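Local coordinates for protein putative transcriptional regulator (Streptomyces coelicolor A3, PDB 2PQQ) that probably binds cyclic AMP through this N-terminal domain and is thought, as a CRP-like factor, to bind DNA and regulate transcription, at residues V31-G36 and V101-L106; Y50-G55 and A72-S77. All coordinates share one frame; numbering follows the deposited sequence.

Contact 1 of 2, residues V31-G36 and V101-L106; sequences VTLARG and VKLLAL
Leu103 has CG beside its backbone N, and a chi2 of 99°, off the usual staggered values, swings CD1 toward Val31, which sets CG1 anti to its own backbone N (chi1 177°); Val31 CG1 meets Leu103 CD1 at 3.7 Å, the two side chains crossing obliquely. The same CD1 also lies 4.0 Å from Leu33 CG, so one leucine methyl serves both Val31 and Leu33. Leu33 in turn lies side by side with Val101, CB to CB 4.1 Å, and Val31, Leu33, Val101 and Leu103 share one face of the sheet. Strands 31-33 and 101-106 are antiparallel, their N-to-C directions 159° apart. Val31 with Leu103 and Leu33 with Val101 are hydrogen-bonded pairs, each held by two reciprocal N-H to O bonds; Val31 N to Leu103 O, for example, measures 2.9 Å. The non-hydrogen-bonded pair between them, Thr32 and Lys102, occupies the other face. There the lysine runs alongside the threonine, Lys102 CG 4.0 Å from Thr32 CB, and Lys102 NZ ends 3.9 Å from Thr32 OG1, too long for a hydrogen bond. An alanine in place of Lys102 would probably leave Thr32 CB without the lysine CG beside it and uncover that flank of the pair. Around the pairing, Leu39 of strand 38-40 packs on Leu33 and Leu103, and Leu104 and Leu106 touch helix 18-27. On its other edge, strand 101-107 is bonded to strand 45-54, which puts it between two antiparallel partners in the cyclic nucleotide-binding domain.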
ATOM      1  N   VAL A  31     -16.368  -6.032 -28.692  1.00 40.27           N
ATOM      2  CA  VAL A  31     -17.432  -6.601 -27.869  1.00 39.81           C
ATOM      3  C   VAL A  31     -18.530  -5.514 -27.743  1.00 39.38           C
ATOM      4  O   VAL A  31     -18.215  -4.338 -27.589  1.00 39.18           O
ATOM      5  CB  VAL A  31     -16.881  -7.050 -26.470  1.00 39.69           C
ATOM      6  CG1 VAL A  31     -17.990  -7.566 -25.588  1.00 40.11           C
ATOM      7  CG2 VAL A  31     -15.804  -8.130 -26.622  1.00 40.71           C
ATOM      8  N   THR A  32     -19.802  -5.888 -27.853  1.00 38.34           N
ATOM      9  CA  THR A  32     -20.879  -4.927 -27.603  1.00 38.70           C
ATOM     10  C   THR A  32     -21.919  -5.537 -26.666  1.00 37.55           C
ATOM     11  O   THR A  32     -22.342  -6.678 -26.834  1.00 38.29           O
ATOM     12  CB  THR A  32     -21.494  -4.334 -28.931  1.00 39.06           C
ATOM     13  OG1 THR A  32     -22.786  -3.739 -28.686  1.00 41.20           O
ATOM     14  CG2 THR A  32     -21.632  -5.411 -29.981  1.00 39.94           C
ATOM     15  N   LEU A  33     -22.275  -4.771 -25.647  1.00 36.17           N
ATOM     16  CA  LEU A  33     -23.208  -5.203 -24.636  1.00 34.80           C
ATOM     17  C   LEU A  33     -24.450  -4.336 -24.733  1.00 34.18           C
ATOM     18  O   LEU A  33     -24.339  -3.146 -24.972  1.00 34.44           O
ATOM     19  CB  LEU A  33     -22.595  -4.998 -23.254  1.00 34.11           C
ATOM     20  CG  LEU A  33     -21.254  -5.602 -22.915  1.00 33.35           C
ATOM     21  CD1 LEU A  33     -20.848  -5.149 -21.513  1.00 31.03           C
ATOM     22  CD2 LEU A  33     -21.397  -7.096 -22.996  1.00 34.04           C
ATOM     23  N   ALA A  34     -25.618  -4.944 -24.558  1.00 33.88           N
ATOM     24  CA  ALA A  34     -26.848  -4.204 -24.288  1.00 34.13           C
ATOM     25  C   ALA A  34     -26.923  -3.889 -22.794  1.00 33.93           C
ATOM     26  O   ALA A  34     -26.288  -4.555 -21.972  1.00 33.77           O
ATOM     27  CB  ALA A  34     -28.066  -5.011 -24.702  1.00 34.40           C
ATOM     28  N   ARG A  35     -27.710  -2.884 -22.442  1.00 33.85           N
ATOM     29  CA  ARG A  35     -27.932  -2.522 -21.043  0.50 34.03           C
ATOM     30  C   ARG A  35     -28.397  -3.731 -20.223  1.00 33.76           C
ATOM     31  O   ARG A  35     -29.292  -4.485 -20.644  1.00 33.91           O
ATOM     32  CB  ARG A  35     -28.941  -1.374 -20.961  0.50 33.75           C
ATOM     33  CG  ARG A  35     -29.338  -0.952 -19.555  0.50 34.68           C
ATOM     34  CD  ARG A  35     -30.431   0.123 -19.587  0.50 35.09           C
ATOM     35  NE  ARG A  35     -29.899   1.458 -19.307  0.50 38.14           N
ATOM     36  CZ  ARG A  35     -29.731   2.428 -20.205  0.50 39.18           C
ATOM     37  NH1 ARG A  35     -30.061   2.244 -21.477  0.50 39.77           N
ATOM     38  NH2 ARG A  35     -29.236   3.598 -19.823  0.50 39.28           N
ATOM     39  N   GLY A  36     -27.785  -3.919 -19.056  1.00 33.26           N
ATOM     40  CA  GLY A  36     -28.103  -5.049 -18.203  1.00 33.73           C
ATOM     41  C   GLY A  36     -27.382  -6.338 -18.589  1.00 33.76           C
ATOM     42  O   GLY A  36     -27.498  -7.347 -17.888  1.00 33.73           O
ATOM     43  N   VAL A 101     -22.957  -0.622 -24.417  1.00 36.08           N
ATOM     44  CA  VAL A 101     -21.513  -0.535 -24.247  1.00 35.80           C
ATOM     45  C   VAL A 101     -20.787  -1.188 -25.427  1.00 35.73           C
ATOM     46  O   VAL A 101     -21.210  -2.227 -25.933  1.00 35.43           O
ATOM     47  CB  VAL A 101     -21.029  -1.219 -22.930  1.00 36.26           C
ATOM     48  CG1 VAL A 101     -19.523  -1.028 -22.728  1.00 34.77           C
ATOM     49  CG2 VAL A 101     -21.796  -0.671 -21.706  1.00 35.30           C
ATOM     50  N   LYS A 102     -19.695  -0.565 -25.849  1.00 35.12           N
ATOM     51  CA  LYS A 102     -18.755  -1.194 -26.767  1.00 34.95           C
ATOM     52  C   LYS A 102     -17.387  -1.179 -26.110  1.00 34.07           C
ATOM     53  O   LYS A 102     -17.035  -0.221 -25.389  1.00 33.74           O
ATOM     54  CB  LYS A 102     -18.723  -0.465 -28.109  1.00 34.46           C
ATOM     55  CG  LYS A 102     -19.971  -0.672 -28.955  1.00 36.37           C
ATOM     56  CD  LYS A 102     -19.897   0.100 -30.276  1.00 36.16           C
ATOM     57  CE  LYS A 102     -21.266   0.264 -30.929  1.00 40.58           C
ATOM     58  NZ  LYS A 102     -21.900  -1.049 -31.304  1.00 42.49           N
ATOM     59  N   LEU A 103     -16.647  -2.268 -26.323  1.00 33.27           N
ATOM     60  CA  LEU A 103     -15.321  -2.458 -25.749  1.00 33.30           C
ATOM     61  C   LEU A 103     -14.391  -3.094 -26.783  1.00 32.83           C
ATOM     62  O   LEU A 103     -14.852  -3.744 -27.727  1.00 32.77           O
ATOM     63  CB  LEU A 103     -15.358  -3.392 -24.525  1.00 32.99           C
ATOM     64  CG  LEU A 103     -16.462  -3.300 -23.463  1.00 33.94           C
ATOM     65  CD1 LEU A 103     -17.494  -4.362 -23.725  1.00 34.49           C
ATOM     66  CD2 LEU A 103     -15.871  -3.500 -22.094  1.00 33.68           C
ATOM     67  N   LEU A 104     -13.092  -2.914 -26.580  1.00 31.80           N
ATOM     68  CA  LEU A 104     -12.090  -3.657 -27.338  1.00 32.73           C
ATOM     69  C   LEU A 104     -11.396  -4.580 -26.346  1.00 32.00           C
ATOM     70  O   LEU A 104     -11.023  -4.130 -25.273  1.00 31.08           O
ATOM     71  CB  LEU A 104     -11.087  -2.683 -27.950  1.00 32.36           C
ATOM     72  CG  LEU A 104     -11.670  -1.905 -29.137  1.00 34.65           C
ATOM     73  CD1 LEU A 104     -10.698  -0.809 -29.599  1.00 34.58           C
ATOM     74  CD2 LEU A 104     -12.024  -2.856 -30.281  1.00 37.91           C
ATOM     75  N   ALA A 105     -11.230  -5.843 -26.692  1.00 32.91           N
ATOM     76  CA  ALA A 105     -10.665  -6.822 -25.757  1.00 33.06           C
ATOM     77  C   ALA A 105      -9.338  -7.363 -26.257  1.00 33.81           C
ATOM     78  O   ALA A 105      -9.185  -7.630 -27.451  1.00 33.64           O
ATOM     79  CB  ALA A 105     -11.652  -7.970 -25.573  1.00 33.73           C
ATOM     80  N   LEU A 106      -8.374  -7.545 -25.361  1.00 34.74           N
ATOM     81  CA  LEU A 106      -7.135  -8.256 -25.728  1.00 34.65           C
ATOM     82  C   LEU A 106      -6.966  -9.431 -24.771  1.00 35.01           C
ATOM     83  O   LEU A 106      -6.975  -9.233 -23.563  1.00 34.06           O
ATOM     84  CB  LEU A 106      -5.920  -7.307 -25.673  1.00 35.41           C
ATOM     85  CG  LEU A 106      -4.562  -7.829 -26.207  1.00 34.84           C
ATOM     86  CD1 LEU A 106      -4.538  -7.999 -27.750  1.00 34.03           C
ATOM     87  CD2 LEU A 106      -3.379  -6.973 -25.734  1.00 34.64           C
TER

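Contact 2 of 2, residues Y50-G55 and A72-S77; sequences YVVTEG and AVVGPS
Val52 and Val74 meet with their side chains inclined to one another, Val52 CG2 reaching Val74 CG1 at 3.8 Å. Val52 directs its CB toward the 72-77 segment. Because its CG1 is anti to the backbone N (chi1 171°), that methyl comes to 3.6 Å from Gly75 C, while CB lies 3.4 Å from Gly75 O; one branch thus covers the Gly75 carbonyl group and the other meets the valine. Pro76 contributes its ring in a different manner: CB, CG and CD face Thr53 O, Glu54 CA and Gly55 O in turn, the CG to Glu54 CA separation being 4.1 Å. The ring therefore spans backbone atoms of three successive residues. On the other edge of strand 45-54, Thr53 and Glu54 form a classic beta bulge opposite Lys102 of strand 101-107.

The 51-55 and 74-77 parts, taken end to end, are 117° apart, and a single hydrogen bond joins them, Ser77 N to Val52 O at 2.6 Å, with the donor nearly in line with the C=O (162° at the oxygen). Pro76 CA adds a CA-H...O contact to that same Val52 O. Gly55 O likewise receives such a contact from Gly75 CA, at 3.5 Å, but this buried oxygen has no hydrogen-bond partner in the model. The chemistry thus implies a junction between the two sheets of the cupin-like cyclic nucleotide-binding domain made mostly by apolar packing against backbone, with one short, nearly straight backbone hydrogen bond where the chain leaving strand 68-74 meets strand 45-54.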
ATOM      1  N   TYR A  50      -9.943  -5.236 -21.213  1.00 32.39           N
ATOM      2  CA  TYR A  50     -10.871  -4.506 -22.081  1.00 32.62           C
ATOM      3  C   TYR A  50     -10.550  -3.023 -21.994  1.00 32.53           C
ATOM      4  O   TYR A  50     -10.108  -2.540 -20.950  1.00 33.69           O
ATOM      5  CB  TYR A  50     -12.341  -4.706 -21.661  1.00 33.24           C
ATOM      6  CG  TYR A  50     -12.851  -6.133 -21.625  1.00 33.36           C
ATOM      7  CD1 TYR A  50     -13.569  -6.673 -22.700  1.00 34.56           C
ATOM      8  CD2 TYR A  50     -12.642  -6.938 -20.496  1.00 33.25           C
ATOM      9  CE1 TYR A  50     -14.023  -8.022 -22.664  1.00 35.06           C
ATOM     10  CE2 TYR A  50     -13.112  -8.268 -20.443  1.00 33.97           C
ATOM     11  CZ  TYR A  50     -13.782  -8.800 -21.528  1.00 35.34           C
ATOM     12  OH  TYR A  50     -14.273 -10.097 -21.437  1.00 36.67           O
ATOM     13  N   VAL A  51     -10.805  -2.281 -23.042  1.00 32.66           N
ATOM     14  CA  VAL A  51     -10.823  -0.836 -22.997  1.00 32.78           C
ATOM     15  C   VAL A  51     -12.220  -0.470 -23.400  1.00 33.11           C
ATOM     16  O   VAL A  51     -12.676  -0.904 -24.403  1.00 32.89           O
ATOM     17  CB  VAL A  51      -9.810  -0.239 -23.980  1.00 32.90           C
ATOM     18  CG1 VAL A  51      -9.971   1.215 -24.087  1.00 30.50           C
ATOM     19  CG2 VAL A  51      -8.401  -0.578 -23.582  1.00 34.26           C
ATOM     20  N   VAL A  52     -12.938   0.213 -22.529  1.00 33.61           N
ATOM     21  CA  VAL A  52     -14.291   0.636 -22.880  1.00 34.10           C
ATOM     22  C   VAL A  52     -14.174   1.750 -23.929  1.00 34.35           C
ATOM     23  O   VAL A  52     -13.453   2.733 -23.711  1.00 35.23           O
ATOM     24  CB  VAL A  52     -15.086   1.172 -21.631  1.00 33.80           C
ATOM     25  CG1 VAL A  52     -16.404   1.806 -22.052  1.00 34.87           C
ATOM     26  CG2 VAL A  52     -15.346   0.065 -20.653  1.00 33.20           C
ATOM     27  N   THR A  53     -14.901   1.636 -25.039  1.00 34.31           N
ATOM     28  CA  THR A  53     -14.882   2.717 -26.034  1.00 34.86           C
ATOM     29  C   THR A  53     -16.172   3.571 -26.059  1.00 35.95           C
ATOM     30  O   THR A  53     -16.173   4.699 -26.568  1.00 35.53           O
ATOM     31  CB  THR A  53     -14.509   2.203 -27.440  1.00 34.51           C
ATOM     32  OG1 THR A  53     -15.549   1.357 -27.928  1.00 35.73           O
ATOM     33  CG2 THR A  53     -13.206   1.381 -27.383  1.00 31.76           C
ATOM     34  N   GLU A  54     -17.256   3.033 -25.514  1.00 36.69           N
ATOM     35  CA  GLU A  54     -18.481   3.818 -25.282  1.00 38.66           C
ATOM     36  C   GLU A  54     -19.380   3.114 -24.282  1.00 38.23           C
ATOM     37  O   GLU A  54     -19.355   1.879 -24.168  1.00 38.08           O
ATOM     38  CB  GLU A  54     -19.251   4.109 -26.580  1.00 38.94           C
ATOM     39  CG  GLU A  54     -19.698   2.896 -27.384  1.00 40.03           C
ATOM     40  CD  GLU A  54     -20.346   3.288 -28.720  1.00 41.79           C
ATOM     41  OE1 GLU A  54     -19.637   3.814 -29.618  1.00 45.10           O
ATOM     42  OE2 GLU A  54     -21.566   3.061 -28.879  1.00 44.44           O
ATOM     43  N   GLY A  55     -20.156   3.912 -23.558  1.00 37.73           N
ATOM     44  CA  GLY A  55     -21.059   3.409 -22.535  1.00 36.90           C
ATOM     45  C   GLY A  55     -20.364   3.299 -21.193  1.00 36.48           C
ATOM     46  O   GLY A  55     -19.200   3.676 -21.047  1.00 36.36           O
ATOM     47  N   ALA A  72     -16.777   0.203  -8.968  1.00 43.91           N
ATOM     48  CA  ALA A  72     -16.357   1.251  -9.903  1.00 42.69           C
ATOM     49  C   ALA A  72     -17.399   1.429 -11.001  1.00 42.02           C
ATOM     50  O   ALA A  72     -18.223   0.540 -11.231  1.00 41.93           O
ATOM     51  CB  ALA A  72     -14.989   0.907 -10.518  1.00 42.39           C
ATOM     52  N   VAL A  73     -17.373   2.578 -11.666  1.00 41.43           N
ATOM     53  CA  VAL A  73     -18.111   2.765 -12.921  1.00 41.15           C
ATOM     54  C   VAL A  73     -17.094   3.143 -13.995  1.00 40.91           C
ATOM     55  O   VAL A  73     -16.420   4.174 -13.900  1.00 41.19           O
ATOM     56  CB  VAL A  73     -19.241   3.828 -12.831  1.00 41.42           C
ATOM     57  CG1 VAL A  73     -19.844   4.091 -14.214  1.00 41.25           C
ATOM     58  CG2 VAL A  73     -20.334   3.380 -11.872  1.00 41.65           C
ATOM     59  N   VAL A  74     -16.983   2.301 -15.013  1.00 39.87           N
ATOM     60  CA  VAL A  74     -15.926   2.438 -16.000  1.00 39.51           C
ATOM     61  C   VAL A  74     -16.501   2.944 -17.309  1.00 39.65           C
ATOM     62  O   VAL A  74     -17.429   2.346 -17.854  1.00 40.24           O
ATOM     63  CB  VAL A  74     -15.183   1.090 -16.220  1.00 39.05           C
ATOM     64  CG1 VAL A  74     -14.068   1.241 -17.262  1.00 38.92           C
ATOM     65  CG2 VAL A  74     -14.637   0.540 -14.908  1.00 38.46           C
ATOM     66  N   GLY A  75     -15.954   4.049 -17.813  1.00 39.85           N
ATOM     67  CA  GLY A  75     -16.433   4.641 -19.059  1.00 39.10           C
ATOM     68  C   GLY A  75     -15.389   4.718 -20.158  1.00 38.76           C
ATOM     69  O   GLY A  75     -14.325   4.104 -20.054  1.00 38.81           O
ATOM     70  N   PRO A  76     -15.670   5.506 -21.209  1.00 38.90           N
ATOM     71  CA  PRO A  76     -14.811   5.495 -22.391  1.00 39.22           C
ATOM     72  C   PRO A  76     -13.332   5.745 -22.058  1.00 39.21           C
ATOM     73  O   PRO A  76     -13.016   6.638 -21.271  1.00 39.13           O
ATOM     74  CB  PRO A  76     -15.397   6.608 -23.262  1.00 38.98           C
ATOM     75  CG  PRO A  76     -16.832   6.694 -22.831  1.00 38.55           C
ATOM     76  CD  PRO A  76     -16.770   6.481 -21.350  1.00 39.31           C
ATOM     77  N   SER A  77     -12.467   4.907 -22.630  1.00 38.79           N
ATOM     78  CA  SER A  77     -10.999   5.001 -22.522  1.00 38.50           C
ATOM     79  C   SER A  77     -10.408   4.392 -21.252  1.00 38.00           C
ATOM     80  O   SER A  77      -9.201   4.447 -21.056  1.00 37.98           O
ATOM     81  CB  SER A  77     -10.508   6.457 -22.719  1.00 39.25           C
ATOM     82  OG  SER A  77     -10.257   7.077 -21.468  1.00 39.64           O
TER

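How the contacts relate
From the N terminus, strand 29-33 comes first and waits for its partner until strand 101-107, so contact 1 closes the longer loop, with 64 residues between its segments and no helix among them. Contact 2 closes a shorter one within it: the chain passes from strand 45-54 through strand 57-62 and into strand 68-74, whose end and following turn (74-77) come back against 51-55. The two loops nest and do not cross. Their centres lie 9 Å apart and they meet directly, strands 101-107 and 45-54 being sheet neighbours: Val51 N is 2.9 Å from Leu104 O, a probable hydrogen bond. Contact 1 works within that sheet, whereas contact 2 ties it to the four-stranded one.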